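Long-range contacts in putative uncharacterized protein (Chaetomium thermophilum, PDB 4XRI), which probably acts as an importin-beta nuclear transport receptor, a flexible HEAT-repeat protein that carries cargo proteins into the nucleus and is likely to bind a small GTPase: residues 151-156 against 197-202; 205-210 against 232-237; 259-264 against 322-327; 422-427 against 440-445; 444-449 against 485-490. The protein carries 2 engineered substitutions. One frame throughout, in Å; residues are numbered along the deposited sequence.

Interaction 1 (151-156 against 197-202). With SO4 (sulfate ion), chain I.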
# COMPACT_ATOMS: atom_id res chain seq x y z
N GLY A 151 -34.40 15.28 -24.44
CA GLY A 151 -34.48 13.98 -25.08
C GLY A 151 -35.57 13.07 -24.55
O GLY A 151 -36.21 13.35 -23.54
N GLY A 152 -35.79 11.96 -25.25
CA GLY A 152 -36.60 10.88 -24.73
C GLY A 152 -35.84 10.28 -23.56
O GLY A 152 -34.68 10.63 -23.34
N GLN A 153 -36.49 9.39 -22.81
CA GLN A 153 -35.90 8.85 -21.59
C GLN A 153 -34.46 8.37 -21.76
O GLN A 153 -33.56 8.82 -21.05
CB GLN A 153 -36.74 7.70 -21.05
CG GLN A 153 -36.10 6.99 -19.87
CD GLN A 153 -36.86 5.77 -19.43
OE1 GLN A 153 -38.07 5.81 -19.25
NE2 GLN A 153 -36.15 4.66 -19.26
N HIS A 154 -34.25 7.47 -22.71
CA HIS A 154 -32.93 6.86 -22.90
C HIS A 154 -31.90 7.84 -23.45
O HIS A 154 -30.73 7.78 -23.07
CB HIS A 154 -33.03 5.64 -23.81
CG HIS A 154 -33.42 4.39 -23.09
ND1 HIS A 154 -34.72 4.13 -22.71
CD2 HIS A 154 -32.69 3.33 -22.67
CE1 HIS A 154 -34.77 2.96 -22.09
NE2 HIS A 154 -33.55 2.46 -22.05
N GLN A 155 -32.32 8.75 -24.33
CA GLN A 155 -31.39 9.76 -24.82
C GLN A 155 -30.94 10.64 -23.66
O GLN A 155 -29.78 11.05 -23.61
CB GLN A 155 -32.01 10.62 -25.93
CG GLN A 155 -31.03 11.68 -26.44
CD GLN A 155 -31.53 12.42 -27.66
OE1 GLN A 155 -32.64 12.96 -27.68
NE2 GLN A 155 -30.69 12.47 -28.69
N LYS A 156 -31.86 10.93 -22.75
CA LYS A 156 -31.52 11.69 -21.55
C LYS A 156 -30.52 10.94 -20.68
O LYS A 156 -29.47 11.47 -20.33
CB LYS A 156 -32.78 12.01 -20.73
CG LYS A 156 -33.55 13.22 -21.20
CD LYS A 156 -34.61 13.61 -20.18
CE LYS A 156 -35.26 14.93 -20.53
NZ LYS A 156 -36.10 15.44 -19.41
N GLU A 197 -38.51 15.72 -11.80
CA GLU A 197 -38.29 14.84 -12.95
C GLU A 197 -39.10 13.57 -12.77
O GLU A 197 -38.83 12.78 -11.86
CB GLU A 197 -36.80 14.53 -13.12
CG GLU A 197 -36.51 13.37 -14.06
CD GLU A 197 -36.98 13.64 -15.48
OE1 GLU A 197 -36.80 14.78 -15.96
OE2 GLU A 197 -37.55 12.72 -16.11
N PRO A 198 -40.09 13.35 -13.64
CA PRO A 198 -41.03 12.23 -13.53
C PRO A 198 -40.38 10.87 -13.69
O PRO A 198 -40.82 9.89 -13.08
CB PRO A 198 -42.02 12.49 -14.67
CG PRO A 198 -41.24 13.28 -15.67
CD PRO A 198 -40.34 14.16 -14.86
N ASN A 199 -39.32 10.80 -14.49
CA ASN A 199 -38.68 9.54 -14.83
C ASN A 199 -37.55 9.18 -13.87
O ASN A 199 -36.57 9.91 -13.74
CB ASN A 199 -38.16 9.60 -16.27
CG ASN A 199 -38.02 8.23 -16.89
OD1 ASN A 199 -37.30 7.37 -16.38
ND2 ASN A 199 -38.71 8.01 -18.01
N ASN A 200 -37.70 8.04 -13.20
CA ASN A 200 -36.71 7.59 -12.22
C ASN A 200 -35.39 7.15 -12.84
O ASN A 200 -34.34 7.28 -12.22
CB ASN A 200 -37.29 6.45 -11.37
CG ASN A 200 -38.27 6.93 -10.34
OD1 ASN A 200 -38.29 8.11 -9.99
ND2 ASN A 200 -39.09 6.02 -9.83
N GLU A 201 -35.46 6.64 -14.07
CA GLU A 201 -34.26 6.23 -14.79
C GLU A 201 -33.39 7.45 -15.07
O GLU A 201 -32.17 7.41 -14.93
CB GLU A 201 -34.63 5.53 -16.10
CG GLU A 201 -35.78 4.55 -15.99
CD GLU A 201 -35.43 3.34 -15.15
OE1 GLU A 201 -34.24 2.97 -15.09
OE2 GLU A 201 -36.35 2.74 -14.54
N VAL A 202 -34.05 8.54 -15.47
CA VAL A 202 -33.38 9.80 -15.74
C VAL A 202 -32.75 10.36 -14.47
O VAL A 202 -31.60 10.81 -14.48
CB VAL A 202 -34.36 10.83 -16.34
CG1 VAL A 202 -33.73 12.22 -16.37
CG2 VAL A 202 -34.80 10.40 -17.73
S SO4 I . -34.52 -0.48 -20.20
O1 SO4 I . -33.89 -0.39 -21.52
O2 SO4 I . -33.89 -1.54 -19.43
O3 SO4 I . -34.36 0.80 -19.50
O4 SO4 I . -35.94 -0.77 -20.36
O HOH W 1 -37.72 13.50 -18.67

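Interaction 2 (205-210 against 232-237)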
# COMPACT_ATOMS: atom_id res chain seq x y z
N ALA A 205 -29.60 8.44 -13.52
CA ALA A 205 -28.53 8.79 -14.44
C ALA A 205 -27.98 10.17 -14.12
O ALA A 205 -26.77 10.41 -14.19
CB ALA A 205 -29.02 8.74 -15.88
N ALA A 206 -28.87 11.08 -13.74
CA ALA A 206 -28.50 12.46 -13.46
C ALA A 206 -27.71 12.58 -12.16
O ALA A 206 -26.71 13.30 -12.10
CB ALA A 206 -29.74 13.33 -13.40
N ILE A 207 -28.17 11.89 -11.11
CA ILE A 207 -27.50 11.98 -9.82
C ILE A 207 -26.13 11.29 -9.90
O ILE A 207 -25.18 11.71 -9.24
CB ILE A 207 -28.36 11.35 -8.69
CG1 ILE A 207 -27.81 11.75 -7.31
CG2 ILE A 207 -28.46 9.84 -8.82
CD1 ILE A 207 -28.00 13.20 -6.98
N THR A 208 -26.04 10.26 -10.72
CA THR A 208 -24.78 9.56 -10.94
C THR A 208 -23.80 10.46 -11.68
O THR A 208 -22.62 10.53 -11.35
CB THR A 208 -24.98 8.26 -11.75
OG1 THR A 208 -25.96 7.44 -11.10
CG2 THR A 208 -23.67 7.49 -11.87
N ALA A 209 -24.32 11.16 -12.68
CA ALA A 209 -23.52 12.08 -13.48
C ALA A 209 -23.02 13.24 -12.63
O ALA A 209 -21.89 13.70 -12.80
CB ALA A 209 -24.33 12.60 -14.66
N LEU A 210 -23.87 13.71 -11.71
CA LEU A 210 -23.48 14.76 -10.78
C LEU A 210 -22.32 14.30 -9.91
O LEU A 210 -21.36 15.04 -9.70
CB LEU A 210 -24.67 15.18 -9.91
CG LEU A 210 -24.36 16.18 -8.79
CD1 LEU A 210 -23.72 17.44 -9.35
CD2 LEU A 210 -25.63 16.51 -8.02
N GLN A 232 -28.85 20.72 -2.12
CA GLN A 232 -30.30 20.59 -2.01
C GLN A 232 -30.81 19.38 -2.78
O GLN A 232 -31.59 18.59 -2.26
CB GLN A 232 -30.99 21.86 -2.51
CG GLN A 232 -32.50 21.90 -2.25
CD GLN A 232 -33.30 21.17 -3.31
OE1 GLN A 232 -32.92 21.14 -4.48
NE2 GLN A 232 -34.42 20.58 -2.90
N VAL A 233 -30.35 19.23 -4.02
CA VAL A 233 -30.82 18.14 -4.87
C VAL A 233 -30.28 16.80 -4.39
O VAL A 233 -30.95 15.77 -4.52
CB VAL A 233 -30.44 18.37 -6.36
CG1 VAL A 233 -28.96 18.14 -6.61
CG2 VAL A 233 -31.27 17.47 -7.26
N VAL A 234 -29.08 16.80 -3.82
CA VAL A 234 -28.48 15.56 -3.34
C VAL A 234 -29.23 15.06 -2.10
O VAL A 234 -29.56 13.88 -1.99
CB VAL A 234 -26.99 15.73 -3.00
CG1 VAL A 234 -26.46 14.50 -2.28
CG2 VAL A 234 -26.18 15.98 -4.26
N CYS A 235 -29.49 15.98 -1.17
CA CYS A 235 -30.21 15.66 0.05
C CYS A 235 -31.62 15.16 -0.26
O CYS A 235 -32.11 14.22 0.36
CB CYS A 235 -30.27 16.88 0.98
SG CYS A 235 -28.68 17.30 1.75
N GLU A 236 -32.24 15.81 -1.24
CA GLU A 236 -33.57 15.44 -1.71
C GLU A 236 -33.58 14.02 -2.26
O GLU A 236 -34.50 13.24 -2.00
CB GLU A 236 -34.04 16.43 -2.78
CG GLU A 236 -35.35 16.07 -3.46
CD GLU A 236 -35.77 17.11 -4.49
OE1 GLU A 236 -36.43 18.10 -4.11
OE2 GLU A 236 -35.43 16.95 -5.69
N ALA A 237 -32.54 13.69 -3.01
CA ALA A 237 -32.44 12.41 -3.70
C ALA A 237 -32.17 11.25 -2.73
O ALA A 237 -32.49 10.10 -3.03
CB ALA A 237 -31.36 12.47 -4.76

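Interaction 3 (259-264 against 322-327)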
# COMPACT_ATOMS: atom_id res chain seq x y z
N LEU A 259 -14.25 15.22 -0.68
CA LEU A 259 -13.63 16.34 -1.37
C LEU A 259 -13.80 17.67 -0.64
O LEU A 259 -12.91 18.51 -0.68
CB LEU A 259 -14.21 16.47 -2.78
CG LEU A 259 -13.82 15.43 -3.84
CD1 LEU A 259 -14.83 15.43 -4.97
CD2 LEU A 259 -12.42 15.73 -4.37
N TYR A 260 -14.94 17.85 0.01
CA TYR A 260 -15.29 19.18 0.51
C TYR A 260 -15.69 19.20 1.98
O TYR A 260 -16.61 19.92 2.36
CB TYR A 260 -16.41 19.76 -0.34
CG TYR A 260 -16.10 19.73 -1.81
CD1 TYR A 260 -15.02 20.42 -2.33
CD2 TYR A 260 -16.89 18.98 -2.69
CE1 TYR A 260 -14.73 20.39 -3.67
CE2 TYR A 260 -16.60 18.94 -4.04
CZ TYR A 260 -15.52 19.65 -4.53
OH TYR A 260 -15.22 19.61 -5.87
N TYR A 261 -14.99 18.41 2.79
CA TYR A 261 -15.23 18.34 4.23
C TYR A 261 -15.35 19.73 4.85
O TYR A 261 -16.24 19.99 5.66
CB TYR A 261 -14.11 17.56 4.92
CG TYR A 261 -14.13 17.65 6.43
CD1 TYR A 261 -14.78 16.70 7.19
CD2 TYR A 261 -13.47 18.69 7.09
CE1 TYR A 261 -14.80 16.77 8.57
CE2 TYR A 261 -13.49 18.78 8.47
CZ TYR A 261 -14.15 17.81 9.20
OH TYR A 261 -14.16 17.89 10.57
N GLU A 262 -14.45 20.62 4.46
CA GLU A 262 -14.35 21.95 5.04
C GLU A 262 -15.61 22.80 4.83
O GLU A 262 -15.83 23.78 5.54
CB GLU A 262 -13.14 22.69 4.46
CG GLU A 262 -13.22 22.95 2.97
CD GLU A 262 -11.99 23.67 2.44
OE1 GLU A 262 -11.17 24.13 3.27
OE2 GLU A 262 -11.85 23.78 1.20
N HIS A 263 -16.44 22.41 3.86
CA HIS A 263 -17.65 23.17 3.55
C HIS A 263 -18.92 22.54 4.13
O HIS A 263 -20.03 23.01 3.85
CB HIS A 263 -17.82 23.32 2.04
CG HIS A 263 -16.72 24.07 1.36
ND1 HIS A 263 -16.57 25.44 1.47
CD2 HIS A 263 -15.72 23.65 0.55
CE1 HIS A 263 -15.52 25.82 0.76
NE2 HIS A 263 -14.99 24.76 0.19
N MET A 264 -18.78 21.50 4.94
CA MET A 264 -19.91 20.65 5.27
C MET A 264 -20.64 20.94 6.58
O MET A 264 -21.69 20.34 6.84
CB MET A 264 -19.45 19.19 5.29
CG MET A 264 -19.19 18.60 3.91
SD MET A 264 -20.65 18.66 2.85
CE MET A 264 -20.26 20.05 1.79
N TYR A 322 -14.33 20.02 12.61
CA TYR A 322 -15.67 20.29 13.12
C TYR A 322 -16.18 19.23 14.10
O TYR A 322 -17.29 19.36 14.61
CB TYR A 322 -16.65 20.40 11.96
CG TYR A 322 -16.26 21.43 10.93
CD1 TYR A 322 -15.95 22.74 11.30
CD2 TYR A 322 -16.20 21.10 9.58
CE1 TYR A 322 -15.59 23.68 10.35
CE2 TYR A 322 -15.84 22.04 8.63
CZ TYR A 322 -15.54 23.33 9.02
OH TYR A 322 -15.19 24.26 8.07
N ASN A 323 -15.37 18.21 14.36
CA ASN A 323 -15.74 17.15 15.29
C ASN A 323 -17.07 16.48 14.97
O ASN A 323 -17.87 16.21 15.86
CB ASN A 323 -15.79 17.69 16.72
CG ASN A 323 -14.66 17.16 17.59
OD1 ASN A 323 -14.24 16.01 17.44
ND2 ASN A 323 -14.17 17.99 18.50
N PHE A 324 -17.31 16.22 13.68
CA PHE A 324 -18.56 15.61 13.24
C PHE A 324 -18.83 14.27 13.92
O PHE A 324 -19.92 14.04 14.44
CB PHE A 324 -18.55 15.40 11.72
CG PHE A 324 -18.71 16.67 10.94
CD1 PHE A 324 -19.40 17.75 11.47
CD2 PHE A 324 -18.18 16.79 9.66
CE1 PHE A 324 -19.55 18.92 10.75
CE2 PHE A 324 -18.33 17.95 8.94
CZ PHE A 324 -19.02 19.02 9.48
N ALA A 325 -17.82 13.40 13.90
CA ALA A 325 -17.94 12.06 14.47
C ALA A 325 -18.22 12.11 15.97
O ALA A 325 -19.06 11.36 16.48
CB ALA A 325 -16.69 11.26 14.20
N ARG A 326 -17.52 12.99 16.67
CA ARG A 326 -17.69 13.16 18.11
C ARG A 326 -19.13 13.54 18.46
O ARG A 326 -19.76 12.92 19.31
CB ARG A 326 -16.71 14.21 18.64
CG ARG A 326 -16.71 14.37 20.15
CD ARG A 326 -15.79 15.49 20.59
NE ARG A 326 -15.69 15.60 22.04
CZ ARG A 326 -16.57 16.25 22.80
NH1 ARG A 326 -17.61 16.85 22.25
NH2 ARG A 326 -16.41 16.29 24.11
N VAL A 327 -19.63 14.57 17.78
CA VAL A 327 -21.00 15.03 17.96
C VAL A 327 -22.01 13.94 17.63
O VAL A 327 -23.03 13.79 18.31
CB VAL A 327 -21.28 16.28 17.08
CG1 VAL A 327 -22.76 16.64 17.10
CG2 VAL A 327 -20.43 17.45 17.55

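Interaction 4 (422-427 against 440-445)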
# COMPACT_ATOMS: atom_id res chain seq x y z
N PRO A 422 -13.72 -12.46 31.48
CA PRO A 422 -14.92 -12.85 30.73
C PRO A 422 -14.64 -13.09 29.25
O PRO A 422 -15.20 -14.02 28.66
CB PRO A 422 -15.86 -11.66 30.91
CG PRO A 422 -15.42 -11.03 32.18
CD PRO A 422 -13.94 -11.18 32.20
N LEU A 423 -13.77 -12.28 28.66
CA LEU A 423 -13.45 -12.43 27.24
C LEU A 423 -12.69 -13.72 26.99
O LEU A 423 -12.89 -14.38 25.97
CB LEU A 423 -12.63 -11.23 26.74
CG LEU A 423 -12.61 -11.09 25.22
CD1 LEU A 423 -14.01 -10.85 24.70
CD2 LEU A 423 -11.68 -9.97 24.79
N ILE A 424 -11.81 -14.09 27.92
CA ILE A 424 -11.07 -15.34 27.81
C ILE A 424 -12.04 -16.52 27.88
O ILE A 424 -11.88 -17.52 27.17
CB ILE A 424 -10.00 -15.47 28.90
CG1 ILE A 424 -8.88 -14.47 28.66
CG2 ILE A 424 -9.43 -16.88 28.94
CD1 ILE A 424 -7.81 -14.48 29.73
N ALA A 425 -13.05 -16.40 28.73
CA ALA A 425 -14.06 -17.44 28.88
C ALA A 425 -14.85 -17.62 27.59
O ALA A 425 -15.35 -18.71 27.31
CB ALA A 425 -14.99 -17.11 30.04
N MET A 426 -14.96 -16.55 26.81
CA MET A 426 -15.70 -16.58 25.55
C MET A 426 -15.05 -17.49 24.52
O MET A 426 -15.66 -17.82 23.50
CB MET A 426 -15.83 -15.16 24.99
CG MET A 426 -17.14 -14.88 24.26
SD MET A 426 -18.52 -14.71 25.40
CE MET A 426 -17.73 -13.79 26.73
N MET A 427 -13.82 -17.90 24.79
CA MET A 427 -13.09 -18.80 23.90
C MET A 427 -13.68 -20.21 23.91
O MET A 427 -13.36 -21.03 23.05
CB MET A 427 -11.61 -18.85 24.28
CG MET A 427 -10.87 -17.55 24.05
SD MET A 427 -10.49 -17.26 22.31
CE MET A 427 -9.18 -18.45 22.05
N TYR A 440 -9.56 -12.70 17.98
CA TYR A 440 -9.13 -11.47 17.32
C TYR A 440 -9.21 -10.27 18.27
O TYR A 440 -8.34 -9.41 18.27
CB TYR A 440 -9.98 -11.21 16.08
CG TYR A 440 -9.47 -10.07 15.22
CD1 TYR A 440 -8.48 -10.29 14.27
CD2 TYR A 440 -10.00 -8.79 15.34
CE1 TYR A 440 -8.01 -9.26 13.48
CE2 TYR A 440 -9.54 -7.76 14.55
CZ TYR A 440 -8.55 -7.99 13.62
OH TYR A 440 -8.09 -6.96 12.83
N ALA A 441 -10.27 -10.23 19.06
CA ALA A 441 -10.48 -9.17 20.03
C ALA A 441 -9.38 -9.19 21.09
O ALA A 441 -8.92 -8.14 21.55
CB ALA A 441 -11.85 -9.29 20.69
N LEU A 442 -8.96 -10.39 21.47
CA LEU A 442 -7.87 -10.56 22.42
C LEU A 442 -6.56 -10.07 21.83
O LEU A 442 -5.69 -9.57 22.55
CB LEU A 442 -7.76 -12.03 22.86
CG LEU A 442 -8.84 -12.52 23.81
CD1 LEU A 442 -8.86 -14.04 23.89
CD2 LEU A 442 -8.63 -11.92 25.20
N GLY A 443 -6.41 -10.22 20.52
CA GLY A 443 -5.24 -9.73 19.82
C GLY A 443 -5.24 -8.21 19.78
O GLY A 443 -4.22 -7.57 20.01
N ARG A 444 -6.41 -7.64 19.47
CA ARG A 444 -6.60 -6.20 19.51
C ARG A 444 -6.26 -5.64 20.88
O ARG A 444 -5.61 -4.60 21.00
CB ARG A 444 -8.04 -5.83 19.13
CG ARG A 444 -8.38 -6.05 17.66
CD ARG A 444 -7.92 -4.87 16.81
NE ARG A 444 -8.70 -3.66 17.08
CZ ARG A 444 -8.55 -2.52 16.42
NH1 ARG A 444 -7.66 -2.42 15.44
NH2 ARG A 444 -9.30 -1.47 16.73
N ILE A 445 -6.70 -6.35 21.92
CA ILE A 445 -6.47 -5.93 23.30
C ILE A 445 -4.99 -5.94 23.66
O ILE A 445 -4.46 -4.96 24.18
CB ILE A 445 -7.24 -6.83 24.28
CG1 ILE A 445 -8.73 -6.46 24.27
CG2 ILE A 445 -6.68 -6.69 25.69
CD1 ILE A 445 -9.53 -7.21 25.29

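Interaction 5 (444-449 against 485-490)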
# COMPACT_ATOMS: atom_id res chain seq x y z
N ARG A 444 -6.41 -7.64 19.47
CA ARG A 444 -6.60 -6.20 19.51
C ARG A 444 -6.26 -5.64 20.88
O ARG A 444 -5.61 -4.60 21.00
CB ARG A 444 -8.04 -5.83 19.13
CG ARG A 444 -8.38 -6.05 17.66
CD ARG A 444 -7.92 -4.87 16.81
NE ARG A 444 -8.70 -3.66 17.08
CZ ARG A 444 -8.55 -2.52 16.42
NH1 ARG A 444 -7.66 -2.42 15.44
NH2 ARG A 444 -9.30 -1.47 16.73
N ILE A 445 -6.70 -6.35 21.92
CA ILE A 445 -6.47 -5.93 23.30
C ILE A 445 -4.99 -5.94 23.66
O ILE A 445 -4.46 -4.96 24.18
CB ILE A 445 -7.24 -6.83 24.28
CG1 ILE A 445 -8.73 -6.46 24.27
CG2 ILE A 445 -6.68 -6.69 25.69
CD1 ILE A 445 -9.53 -7.21 25.29
N THR A 446 -4.33 -7.06 23.38
CA THR A 446 -2.90 -7.19 23.64
C THR A 446 -2.11 -6.11 22.90
O THR A 446 -1.23 -5.47 23.46
CB THR A 446 -2.37 -8.57 23.21
OG1 THR A 446 -3.03 -9.60 23.95
CG2 THR A 446 -0.87 -8.66 23.44
N GLU A 447 -2.47 -5.91 21.64
CA GLU A 447 -1.78 -4.96 20.77
C GLU A 447 -1.87 -3.53 21.30
O GLU A 447 -0.88 -2.80 21.34
CB GLU A 447 -2.35 -5.03 19.36
CG GLU A 447 -1.68 -4.11 18.35
CD GLU A 447 -2.31 -4.21 16.98
OE1 GLU A 447 -1.57 -4.37 15.99
OE2 GLU A 447 -3.56 -4.12 16.89
N ALA A 448 -3.08 -3.13 21.70
CA ALA A 448 -3.33 -1.76 22.10
C ALA A 448 -3.08 -1.52 23.59
O ALA A 448 -2.66 -0.44 23.98
CB ALA A 448 -4.75 -1.37 21.74
N CYS A 449 -3.34 -2.54 24.41
CA CYS A 449 -3.29 -2.35 25.86
C CYS A 449 -2.66 -3.52 26.61
O CYS A 449 -3.23 -4.00 27.60
CB CYS A 449 -4.71 -2.11 26.40
SG CYS A 449 -5.62 -0.77 25.60
N MET A 485 1.20 -13.70 18.40
CA MET A 485 2.32 -12.89 17.93
C MET A 485 2.39 -11.56 18.68
O MET A 485 3.47 -11.15 19.11
CB MET A 485 2.20 -12.63 16.42
CG MET A 485 2.64 -13.78 15.54
SD MET A 485 2.88 -13.27 13.84
CE MET A 485 1.23 -12.73 13.41
N ASN A 486 1.24 -10.90 18.82
CA ASN A 486 1.14 -9.67 19.60
C ASN A 486 1.69 -9.84 21.01
O ASN A 486 2.47 -9.01 21.48
CB ASN A 486 -0.32 -9.22 19.68
CG ASN A 486 -0.79 -8.54 18.41
OD1 ASN A 486 0.00 -7.93 17.69
ND2 ASN A 486 -2.08 -8.63 18.12
N ILE A 487 1.29 -10.92 21.67
CA ILE A 487 1.73 -11.23 23.02
C ILE A 487 3.24 -11.42 23.11
O ILE A 487 3.89 -10.88 24.01
CB ILE A 487 1.03 -12.50 23.54
CG1 ILE A 487 -0.46 -12.25 23.72
CG2 ILE A 487 1.66 -12.97 24.84
CD1 ILE A 487 -1.27 -13.51 23.85
N ALA A 488 3.79 -12.18 22.16
CA ALA A 488 5.23 -12.40 22.10
C ALA A 488 5.98 -11.08 21.92
O ALA A 488 7.05 -10.88 22.48
CB ALA A 488 5.57 -13.36 20.97
N GLU A 489 5.39 -10.18 21.13
CA GLU A 489 5.98 -8.87 20.89
C GLU A 489 5.91 -7.97 22.12
O GLU A 489 6.85 -7.22 22.41
CB GLU A 489 5.29 -8.18 19.71
CG GLU A 489 5.62 -8.77 18.35
CD GLU A 489 4.76 -8.20 17.24
OE1 GLU A 489 3.96 -7.28 17.52
OE2 GLU A 489 4.88 -8.66 16.09
N ARG A 490 4.80 -8.05 22.85
CA ARG A 490 4.55 -7.15 23.97
C ARG A 490 5.17 -7.62 25.28
O ARG A 490 5.44 -6.81 26.17
CB ARG A 490 3.04 -6.97 24.16
CG ARG A 490 2.33 -6.33 22.98
CD ARG A 490 2.82 -4.91 22.73
NE ARG A 490 2.44 -4.44 21.41
CZ ARG A 490 2.64 -3.20 20.97
NH1 ARG A 490 3.21 -2.30 21.77
NH2 ARG A 490 2.27 -2.85 19.75

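Interaction 1 (151-156 against 197-202)
Polar side chains carry most of this surface contact between the beginnings of helices 153-168 and 200-212. Asn199 and Gln153 cross at about a right angle, and Asn199 ND2 donates to Gln153 OE1 over 2.6 Å in a fairly straight bond (161° at the hydrogen). The acceptor lies close to the amide plane of Asn199, whereas the donor sits above the carbonyl plane of Gln153. Asn199 N in turn donates to Glu197 OE2, and Asn199 OD1 accepts a weak bond from Glu201 N. Gln153 NE2 rests on Glu201 CG at 3.3 Å and is hydrogen-bonded to Gln157, which helps fix the amide rotation. On the same helix, His154 NE2 donates to O1 of a sulfate, probably from the crystallisation liquor, at 2.9 Å. Lys156, extended beyond CG, meets Glu197 tip to tip in a long salt bridge, NZ to OE1 3.6 Å. A water bridges the same pair, accepting from Lys156 NZ at 2.6 Å and donating to Glu197 OE2 at 2.7 Å. Apolar contact is confined to Val202, whose CG2 lies 4.0 Å from Lys156 CB. Asn199 is thus the N-cap of helix 200-212, one of two helices that pack together at their N-terminal ends in the HEAT-repeat solenoid.

Interaction 2 (205-210 against 232-237)
Methyl groups alone bridge helices 200-212 and 224-238 here, and all five touching residues are buried. Leu210, with CG anti to the backbone N (chi1 174°), sends CD2 across to two consecutive valines. It meets Val233 CG1 tip to tip at 4.0 Å and crosses Val234 obliquely, CD2 lying 3.8 Å from Val234 CG2. Val233 holds CG1 between its backbone N and carbonyl carbon, the crowded position, and this branch is the one that faces the leucine. One turn earlier on its helix, Ile207 turns CG1 anti to the backbone N, so that CD1 comes within 4.1 Å of Ala237 CB and, more loosely, 4.3 Å of Val234 CG2. Val234 CG2 therefore touches both side chains of the other helix. The local axes stay 11.4 Å apart and run at 130° to one another, a largely antiparallel course of the kind found between the paired helices of HEAT-repeat proteins. At such a spacing the side chains meet by their ends, while helix 243-260 completes the core by packing Cys252 on Leu210 and Val234. Helix 182-193 also brings Val189 to Leu210 and Val190 to Val233. On helix 224-238, Gln232 NE2 gives a weak hydrogen bond to Glu236 OE1 at 3.4 Å, and Glu236 also forms a salt bridge with Lys195.

Interaction 3 (259-264 against 322-327)
An aromatic cluster of Tyr261, Tyr322 and Phe324 joins the 3-10 segment 261-263 to the start of helix 324-340. Tyr261 has CG anti to the backbone N, which brings its ring up to both others, the three centres forming a triangle. Its plane lies 18° from that of Tyr322, but the rings are slid apart and barely overlap; the nearest carbons, Tyr261 CE2 and Tyr322 CD2, are 3.7 Å apart. Phe324 meets Tyr261 tip to tip, its CD2 3.6 Å from Tyr261 CE1, with the two planes oblique at 58°. In the HEAT-repeat solenoid this places the rings beside helix 285-310, whose Ile305 touches Tyr261 and whose Val298 touches Phe324. The same helix supplies Glu302, which hydrogen-bonds to Tyr261 OH and accepts the backbone N-H groups of Phe324 and Ala325. Tyr261 OH in addition receives Tyr322 N over 3.0 Å, nearly straight at 166°. A phenylalanine at Tyr261 would remove the hydroxyl and would probably loosen the tie between Tyr322 N and Glu302. In return, Tyr322 reaches the 3-10 segment, where its OH donates to Glu262 O at 2.7 Å, in the carbonyl plane and on a lone pair. Met264 CB packs 4.0 Å from Phe324 CE2, while the rest of its side chain leads away and touches Leu272 of helix 265-280.

Interaction 4 (422-427 against 440-445)
Segment 422-427 passes from alpha-helical geometry into a 3-10 turn at Met426 and Met427, and it lies against helix 432-449 with Leu423 CA and Leu442 CA, the nearest pair, 7.6 Å apart. Leu423 and Leu442 reach for each other tip to tip from different chi1 wells: CG is anti to the backbone N in Leu423 (chi1 -163°) and anti to the carbonyl carbon in Leu442 (chi1 -74°). Their CD2 methyls meet at 3.6 Å. The same branch of Leu423 also abuts the end of Ile445, CD2 to CD1 3.5 Å, and lies 4.2 Å from Ala441 CB, so one methyl nestles among three residues of the facing helix. Leu442 spreads its other branch toward the 3-10 turn, where CD1 packs 3.9 Å from Met427 SD; chi1 (-67°) and the bend at chi2 bring the methionine sulfur there. An alanine at Leu442 would remove both branches and would probably loosen the packing on Leu423 and Met427 together. Outside the pair, Phe400 of helix 390-402 covers Leu423 and Ile445, and Leu462 of helix 455-472 covers Ile424 and Leu442. With no hydrogen bond between the segments, cohesion in this HEAT-like repeat rests on shape fit and on burying aliphatic and thioether surface.

Interaction 5 (444-449 against 485-490)
Thr446 and Ile487 cross at about a right angle where helices 432-449 and 477-490 lie side by side. Thr446 turns CG2 anti to the backbone N and presses it to the other helix, 3.6 Å from Ile487 CG1 and 3.8 Å from Asn486 CB. Its hydroxyl is engaged on its own helix, where OG1 hydrogen-bonds to Leu442 O. The local axes are 8.7 Å apart and only 24° from parallel, in keeping with the layered, like-directed helices of a HEAT-repeat solenoid; such close spacing lets the threonine methyl reach the backbone at Ile487 N. Next to it, the Asn486 amide touches the base of Glu447, ND2 3.8 Å from its CB. Chi1 (-62°) sets Arg490 CG 3.7 Å from Thr446 O, and the bend at chi2 then brings one face of the guanidinium over Glu447 O, without a hydrogen bond. The Glu447 carboxylate stays apart, OE1 lying 5.6 Å from Arg490 NH2, so any attraction between these charges is probably modest.

The five contacts follow one another along the solenoid. Interactions 1 and 2 share helix 200-212, the first at its N-terminal end and the second further along, with centres 14 Å apart. Interaction 3 begins on helix 243-260, which follows helix 224-238 of interaction 2; their centres are 21 Å apart and nearest atoms about 8 Å. Interactions 4 and 5 form a second group, 12 Å apart between centres, sharing Arg444 and Ile445 on helix 432-449; they touch where Gly443 O lies 3.0 Å from Asn486 ND2. About 15 Å separates the nearest atoms of interaction 3 from either. Sulfates lie beside two contacts, one binding His154 and Ser114, another near the Tyr322 side chain.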